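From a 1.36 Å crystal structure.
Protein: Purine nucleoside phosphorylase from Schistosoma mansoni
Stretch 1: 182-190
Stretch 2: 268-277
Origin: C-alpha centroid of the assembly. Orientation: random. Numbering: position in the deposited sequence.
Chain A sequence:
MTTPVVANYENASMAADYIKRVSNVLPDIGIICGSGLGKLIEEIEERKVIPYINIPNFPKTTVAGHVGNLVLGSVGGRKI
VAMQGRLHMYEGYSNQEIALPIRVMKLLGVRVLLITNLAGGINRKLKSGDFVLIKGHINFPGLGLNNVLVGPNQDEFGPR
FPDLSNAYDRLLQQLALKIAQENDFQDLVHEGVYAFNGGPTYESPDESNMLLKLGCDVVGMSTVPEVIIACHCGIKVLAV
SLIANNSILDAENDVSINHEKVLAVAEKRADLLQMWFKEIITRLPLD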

# COMPACT_ATOMS: atom_id res chain seq x y z
N GLU A 182 17.97 30.76 19.68
CA GLU A 182 19.11 31.67 19.76
C GLU A 182 19.06 32.72 18.66
O GLU A 182 19.55 33.85 18.84
CB GLU A 182 20.41 30.88 19.68
CG GLU A 182 20.67 30.00 20.90
CD GLU A 182 21.79 29.00 20.67
OE1 GLU A 182 22.25 28.88 19.51
OE2 GLU A 182 22.21 28.34 21.64
N ASN A 183 18.46 32.38 17.52
CA ASN A 183 18.35 33.28 16.37
C ASN A 183 16.96 33.87 16.21
O ASN A 183 16.66 34.44 15.15
CB ASN A 183 18.79 32.55 15.10
CG ASN A 183 20.27 32.21 15.11
OD1 ASN A 183 21.12 33.03 14.76
ND2 ASN A 183 20.59 30.99 15.53
N ASP A 184 16.09 33.73 17.22
CA ASP A 184 14.79 34.39 17.25
C ASP A 184 13.89 34.00 16.08
O ASP A 184 13.10 34.81 15.59
CB ASP A 184 14.93 35.92 17.37
CG ASP A 184 13.61 36.61 17.71
OD1 ASP A 184 12.83 36.05 18.51
OD2 ASP A 184 13.35 37.70 17.15
N PHE A 185 13.98 32.76 15.61
CA PHE A 185 12.98 32.27 14.67
C PHE A 185 12.23 31.04 15.19
O PHE A 185 11.61 30.32 14.41
CB PHE A 185 13.52 32.07 13.24
CG PHE A 185 14.51 30.94 13.08
CD1 PHE A 185 15.86 31.17 13.26
CD2 PHE A 185 14.09 29.69 12.68
CE1 PHE A 185 16.78 30.14 13.08
CE2 PHE A 185 15.01 28.66 12.50
CZ PHE A 185 16.35 28.89 12.70
N GLN A 186 12.24 30.84 16.51
CA GLN A 186 11.54 29.71 17.10
C GLN A 186 10.04 29.78 16.88
O GLN A 186 9.37 28.74 16.92
CB GLN A 186 11.87 29.59 18.59
CG GLN A 186 11.22 30.64 19.47
CD GLN A 186 11.83 32.01 19.28
OE1 GLN A 186 13.00 32.14 18.95
NE2 GLN A 186 11.02 33.05 19.48
N ASP A 187 9.49 30.97 16.63
CA ASP A 187 8.07 31.09 16.32
C ASP A 187 7.70 30.36 15.03
O ASP A 187 6.52 30.06 14.82
CB ASP A 187 7.66 32.56 16.24
CG ASP A 187 8.36 33.30 15.11
OD1 ASP A 187 9.59 33.51 15.20
OD2 ASP A 187 7.68 33.68 14.13
N LEU A 188 8.67 30.07 14.17
CA LEU A 188 8.42 29.32 12.95
C LEU A 188 8.50 27.81 13.15
O LEU A 188 8.13 27.06 12.24
CB LEU A 188 9.44 29.70 11.88
CG LEU A 188 9.51 31.17 11.48
CD1 LEU A 188 10.59 31.35 10.42
CD2 LEU A 188 8.16 31.65 10.97
N VAL A 189 8.99 27.34 14.30
CA VAL A 189 9.40 25.95 14.47
C VAL A 189 8.35 25.21 15.29
O VAL A 189 8.01 25.63 16.41
CB VAL A 189 10.79 25.86 15.12
CG1 VAL A 189 11.22 24.39 15.25
CG2 VAL A 189 11.81 26.65 14.32
N HIS A 190 7.85 24.11 14.74
CA HIS A 190 6.91 23.21 15.39
C HIS A 190 7.53 21.82 15.43
O HIS A 190 8.61 21.58 14.89
CB HIS A 190 5.60 23.14 14.61
CG HIS A 190 4.93 24.46 14.41
ND1 HIS A 190 3.77 24.81 15.07
CD2 HIS A 190 5.25 25.52 13.63
CE1 HIS A 190 3.41 26.03 14.70
NE2 HIS A 190 4.30 26.49 13.84
N LYS A 268 11.84 31.14 -0.48
CA LYS A 268 11.65 32.14 0.57
C LYS A 268 12.38 31.76 1.86
O LYS A 268 12.83 32.66 2.60
CB LYS A 268 10.16 32.31 0.85
CG LYS A 268 9.83 33.25 1.99
CD LYS A 268 8.34 33.29 2.23
CE LYS A 268 8.00 34.02 3.52
NZ LYS A 268 6.52 34.10 3.70
N ARG A 269 12.50 30.47 2.16
CA ARG A 269 13.10 30.01 3.40
C ARG A 269 14.48 29.38 3.21
O ARG A 269 15.10 28.97 4.21
CB ARG A 269 12.18 28.99 4.09
CG ARG A 269 10.91 29.58 4.65
CD ARG A 269 11.19 30.46 5.86
NE ARG A 269 9.95 30.82 6.54
CZ ARG A 269 9.57 32.07 6.79
NH1 ARG A 269 10.36 33.09 6.48
NH2 ARG A 269 8.42 32.29 7.41
N ALA A 270 14.97 29.28 1.98
CA ALA A 270 16.19 28.53 1.70
C ALA A 270 17.39 29.06 2.48
O ALA A 270 18.18 28.28 3.02
CB ALA A 270 16.49 28.55 0.20
N ASP A 271 17.55 30.38 2.53
CA ASP A 271 18.74 30.94 3.16
C ASP A 271 18.71 30.76 4.67
O ASP A 271 19.74 30.47 5.30
CB ASP A 271 18.92 32.40 2.76
CG ASP A 271 19.23 32.54 1.29
OD1 ASP A 271 20.40 32.29 0.92
OD2 ASP A 271 18.32 32.89 0.52
N LEU A 272 17.53 30.93 5.28
CA LEU A 272 17.39 30.69 6.71
C LEU A 272 17.66 29.23 7.05
O LEU A 272 18.35 28.92 8.03
CB LEU A 272 16.00 31.09 7.18
CG LEU A 272 15.70 30.90 8.67
CD1 LEU A 272 16.66 31.72 9.53
CD2 LEU A 272 14.26 31.24 8.99
N LEU A 273 17.14 28.31 6.23
CA LEU A 273 17.36 26.89 6.49
C LEU A 273 18.83 26.52 6.33
O LEU A 273 19.35 25.71 7.10
CB LEU A 273 16.48 26.07 5.55
CG LEU A 273 16.52 24.56 5.74
CD1 LEU A 273 16.03 24.17 7.12
CD2 LEU A 273 15.67 23.90 4.67
N GLN A 274 19.52 27.13 5.36
CA GLN A 274 20.95 26.86 5.21
C GLN A 274 21.72 27.32 6.44
O GLN A 274 22.58 26.59 6.95
CB GLN A 274 21.50 27.56 3.97
CG GLN A 274 23.00 27.29 3.82
CD GLN A 274 23.75 28.36 3.06
OE1 GLN A 274 23.23 29.45 2.81
NE2 GLN A 274 24.99 28.05 2.69
N MET A 275 21.43 28.53 6.91
CA MET A 275 22.10 29.04 8.11
C MET A 275 21.81 28.13 9.30
O MET A 275 22.72 27.80 10.08
CB MET A 275 21.63 30.48 8.36
CG MET A 275 22.39 31.25 9.43
SD MET A 275 21.95 30.76 11.10
CE MET A 275 20.19 30.86 11.03
N TRP A 276 20.56 27.70 9.44
CA TRP A 276 20.18 26.86 10.57
C TRP A 276 20.95 25.54 10.54
O TRP A 276 21.53 25.13 11.55
CB TRP A 276 18.68 26.58 10.45
CG TRP A 276 18.02 25.96 11.63
CD1 TRP A 276 18.52 25.82 12.89
CD2 TRP A 276 16.69 25.44 11.66
NE1 TRP A 276 17.59 25.22 13.71
CE2 TRP A 276 16.45 24.98 12.97
CE3 TRP A 276 15.68 25.30 10.70
CZ2 TRP A 276 15.24 24.39 13.35
CZ3 TRP A 276 14.48 24.72 11.07
CH2 TRP A 276 14.27 24.27 12.39
N PHE A 277 20.96 24.87 9.39
CA PHE A 277 21.61 23.58 9.29
C PHE A 277 23.13 23.69 9.40
O PHE A 277 23.78 22.80 9.95
CB PHE A 277 21.15 22.84 8.03
CG PHE A 277 19.96 21.95 8.28
CD1 PHE A 277 18.81 22.46 8.85
CD2 PHE A 277 20.01 20.61 7.97
CE1 PHE A 277 17.72 21.63 9.10
CE2 PHE A 277 18.92 19.78 8.20
CZ PHE A 277 17.78 20.31 8.78

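The contact between 182-190 and 268-277 is one of shape. No hydrogen bond crosses it. Side chains from a loop, a short 3-10 segment and the start of a strand pack against one side of a helix, and together the two stretches bury 369 Å².

Phe185 is the main bump. Its CA-to-CB bond points toward the helix, and chi1 is in the p well. The ring enters a hollow lined by Leu272, Met275 and Trp276. Met275 and Trp276 follow Leu272 by three and four positions, so the helical repeat brings them to the same side. Phe185 loses 88 Å² to the helix, the largest share of any residue here.

Each wall of the hollow meets the ring differently. Leu272 covers one face. Its CD1 methyl sits 4.0 Å from the centroid of the Phe185 ring and 18° off the normal, a CH-pi contact. Trp276 meets the ring edge. Phe185 CZ comes to 3.5 Å from Trp276 CG, over the face of the indole. The Phe185 ring and the five-membered ring of Trp276 are nearly perpendicular, at 88°, with centroids 4.9 Å apart. This is an edge-to-face pair, in which the hydrogen-bearing rim of one ring meets the pi face of the other. Met275 adds a flexible thioether arm, and its CE methyl lies 4.0 Å from Phe185 CE1. Met275 CE is also 4.3 Å from Asn183 CG, at the more exposed margin.

Trp276 points sideways at its CA-to-CB bond, but the end of its long side chain comes nearer the other stretch. The broad indole therefore serves two partners. Phe185 packs over its face, centred on the five-membered ring but reaching CE3, and Trp276 CH2 lies 3.9 Å from Val189 CG2. Val189 is short and apolar, and one of its methyls, CG2, reaches the indole. Trp276 NE1 is hydrogen-bonded elsewhere in the structure.

Leu188 is the second bump. It follows Phe185 by three residues, and Leu188 N donates to Phe185 O at 3.0 Å. The bond closes a tight turn, and both side chains point toward the helix. The isobutyl fork of Leu188 fits against Leu272 and Arg269. Leu188 CD1 lies 3.9 Å from Leu272 CD2, and Leu188 CD2 lies 3.6 Å from Arg269 NH2. Leu188 CD1 also sits over one face of the guanidinium. That flat face can pack against a methyl while the polar edge remains free for other partners.

Leu272 links the two bumps. Both its methyls lie against Phe185, and CD2 also reaches Leu188.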